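Long-range contact in Rho guanine nucleotide exchange factor 3 (Mus musculus, PDB 2Z0Q), which acts as a guanine nucleotide exchange factor for the small GTPases RhoA and RhoB, here represented by its DH-PH domain fragment: residues R242-H247 and I257-T262. Numbering follows the deposited sequence.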
loop_
_atom_site.group_PDB
_atom_site.type_symbol
_atom_site.label_atom_id
_atom_site.label_comp_id
_atom_site.label_asym_id
_atom_site.label_seq_id
_atom_site.Cartn_x
_atom_site.Cartn_y
_atom_site.Cartn_z
ATOM N N ARG A 242 24.122 5.056 -13.258
ATOM C CA ARG A 242 25.070 4.038 -13.706
ATOM C C ARG A 242 24.284 2.740 -13.933
ATOM O O ARG A 242 24.870 1.677 -14.120
ATOM C CB ARG A 242 26.218 3.824 -12.693
ATOM C CG ARG A 242 27.141 5.051 -12.559
ATOM C CD ARG A 242 28.302 4.848 -11.565
ATOM N NE ARG A 242 27.901 4.517 -10.185
ATOM C CZ ARG A 242 27.542 5.397 -9.243
ATOM N NH1 ARG A 242 27.515 6.704 -9.507
ATOM N NH2 ARG A 242 27.223 4.972 -8.022
ATOM N N GLY A 243 22.953 2.844 -13.937
ATOM C CA GLY A 243 22.120 1.680 -14.192
ATOM C C GLY A 243 21.867 0.751 -13.006
ATOM O O GLY A 243 21.196 -0.266 -13.148
ATOM N N VAL A 244 22.370 1.108 -11.833
ATOM C CA VAL A 244 22.174 0.283 -10.635
ATOM C C VAL A 244 20.762 0.431 -10.051
ATOM O O VAL A 244 20.313 1.553 -9.784
ATOM C CB VAL A 244 23.196 0.676 -9.554
ATOM C CG1 VAL A 244 23.034 -0.215 -8.301
ATOM C CG2 VAL A 244 24.603 0.533 -10.118
ATOM N N LYS A 245 20.077 -0.700 -9.831
ATOM C CA LYS A 245 18.726 -0.651 -9.256
ATOM C C LYS A 245 18.857 -0.637 -7.736
ATOM O O LYS A 245 19.416 -1.553 -7.137
ATOM C CB LYS A 245 17.901 -1.843 -9.744
ATOM C CG LYS A 245 17.808 -1.919 -11.266
ATOM C CD LYS A 245 16.820 -2.978 -11.750
ATOM C CE LYS A 245 16.853 -3.095 -13.323
ATOM N NZ LYS A 245 15.736 -3.954 -13.846
ATOM N N LEU A 246 18.379 0.443 -7.116
ATOM C CA LEU A 246 18.483 0.621 -5.680
ATOM C C LEU A 246 17.102 0.645 -5.026
ATOM O O LEU A 246 16.095 0.837 -5.713
ATOM C CB LEU A 246 19.213 1.960 -5.386
ATOM C CG LEU A 246 20.587 2.171 -6.063
ATOM C CD1 LEU A 246 21.018 3.642 -6.072
ATOM C CD2 LEU A 246 21.604 1.265 -5.362
ATOM N N HIS A 247 17.064 0.326 -3.731
ATOM C CA HIS A 247 15.839 0.460 -2.976
ATOM C C HIS A 247 16.216 1.509 -1.945
ATOM O O HIS A 247 17.144 1.323 -1.122
ATOM C CB HIS A 247 15.389 -0.826 -2.258
ATOM C CG HIS A 247 13.961 -0.749 -1.835
ATOM N ND1 HIS A 247 12.936 -1.336 -2.553
ATOM C CD2 HIS A 247 13.371 -0.042 -0.841
ATOM C CE1 HIS A 247 11.775 -0.993 -2.013
ATOM N NE2 HIS A 247 12.014 -0.213 -0.971
ATOM N N ILE A 257 20.218 4.142 1.419
ATOM C CA ILE A 257 20.245 3.698 0.028
ATOM C C ILE A 257 20.792 2.265 0.029
ATOM O O ILE A 257 21.841 2.005 0.612
ATOM C CB ILE A 257 21.194 4.615 -0.839
ATOM C CG1 ILE A 257 20.689 6.068 -0.781
ATOM C CG2 ILE A 257 21.207 4.118 -2.278
ATOM C CD1 ILE A 257 21.575 7.083 -1.534
ATOM N N THR A 258 20.061 1.361 -0.608
ATOM C CA THR A 258 20.441 -0.054 -0.576
ATOM C C THR A 258 20.210 -0.742 -1.893
ATOM O O THR A 258 19.679 -0.144 -2.833
ATOM C CB THR A 258 19.545 -0.797 0.433
ATOM O OG1 THR A 258 18.238 -0.999 -0.156
ATOM C CG2 THR A 258 19.416 0.016 1.726
ATOM N N ARG A 259 20.631 -2.014 -1.938
ATOM C CA ARG A 259 20.353 -2.891 -3.071
ATOM C C ARG A 259 19.629 -4.077 -2.444
ATOM O O ARG A 259 20.036 -4.547 -1.381
ATOM C CB ARG A 259 21.639 -3.352 -3.759
ATOM C CG ARG A 259 22.279 -2.228 -4.568
ATOM C CD ARG A 259 23.729 -2.564 -4.845
ATOM N NE ARG A 259 23.869 -3.736 -5.684
ATOM C CZ ARG A 259 24.938 -4.536 -5.651
ATOM N NH1 ARG A 259 25.936 -4.284 -4.803
ATOM N NH2 ARG A 259 25.014 -5.570 -6.475
ATOM N N ALA A 260 18.548 -4.523 -3.073
ATOM C CA ALA A 260 17.805 -5.701 -2.578
ATOM C C ALA A 260 18.627 -6.934 -2.949
ATOM O O ALA A 260 18.940 -7.134 -4.120
ATOM C CB ALA A 260 16.403 -5.761 -3.227
ATOM N N VAL A 261 18.992 -7.730 -1.941
ATOM C CA VAL A 261 19.805 -8.942 -2.149
ATOM C C VAL A 261 19.273 -10.093 -1.299
ATOM O O VAL A 261 18.445 -9.893 -0.413
ATOM C CB VAL A 261 21.297 -8.717 -1.727
ATOM C CG1 VAL A 261 21.905 -7.546 -2.507
ATOM C CG2 VAL A 261 21.392 -8.480 -0.221
ATOM N N THR A 262 19.757 -11.303 -1.557
ATOM C CA THR A 262 19.339 -12.433 -0.734
ATOM C C THR A 262 20.566 -12.738 0.103
ATOM O O THR A 262 21.665 -12.914 -0.441
ATOM C CB THR A 262 18.943 -13.640 -1.594
ATOM O OG1 THR A 262 17.786 -13.308 -2.376
ATOM C CG2 THR A 262 18.606 -14.850 -0.697
HETATM O O HOH W 1 17.617 -2.933 -5.395
#
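In the beta hairpin formed by strands 245-251 and 254-263 of the PH domain, His247 and Thr258 make an antiparallel hydrogen-bonded pair. His247 N donates to Thr258 O over 2.8 Å, and Thr258 N returns a bond of 3.0 Å to His247 O. That carbonyl also accepts from the Thr258 hydroxyl, with OG1 2.7 Å from His247 O, so two donors grip one oxygen. The bond from OG1 forms because the hydroxyl stands between the backbone N and the carbonyl carbon (chi1 76°), a rotamer that brings it to the partner strand and only 18° from the plane of the His247 carbonyl. Threonine suits this buried place: its branched carbon fits a strand, and its hydroxyl finds an acceptor in the backbone. A valine here would probably cost His247 O the hydroxyl bond, leaving it the one from Thr258 N across this pair, and set a methyl group against a polar oxygen.

Toward Lys245 the strands diverge, their short axes lying at 108°, as the strongly bent sheet of a PH domain allows. A water spans the gap, donating to Lys245 O at 2.9 Å and accepting from Ala260 N, where a direct backbone bond might otherwise run.

On the sheet face away from His247 and Thr258, Leu246 offers two methyls: CD1 meets Ile257 CG2 at 3.8 Å, and CD2 lies 3.6 Å from Arg259 CG. Branched Leu246 and Ile257, both buried, suit the inner part of this side, while exposed Arg259 lends its aliphatic stem, and its CD lies 4.2 Å from Val244 CG1. Tyr272 touches all four side chains, and the imidazole of His247 turns from Thr258 to hydrogen-bond through NE2 with His235 ND1 on strand 232-240.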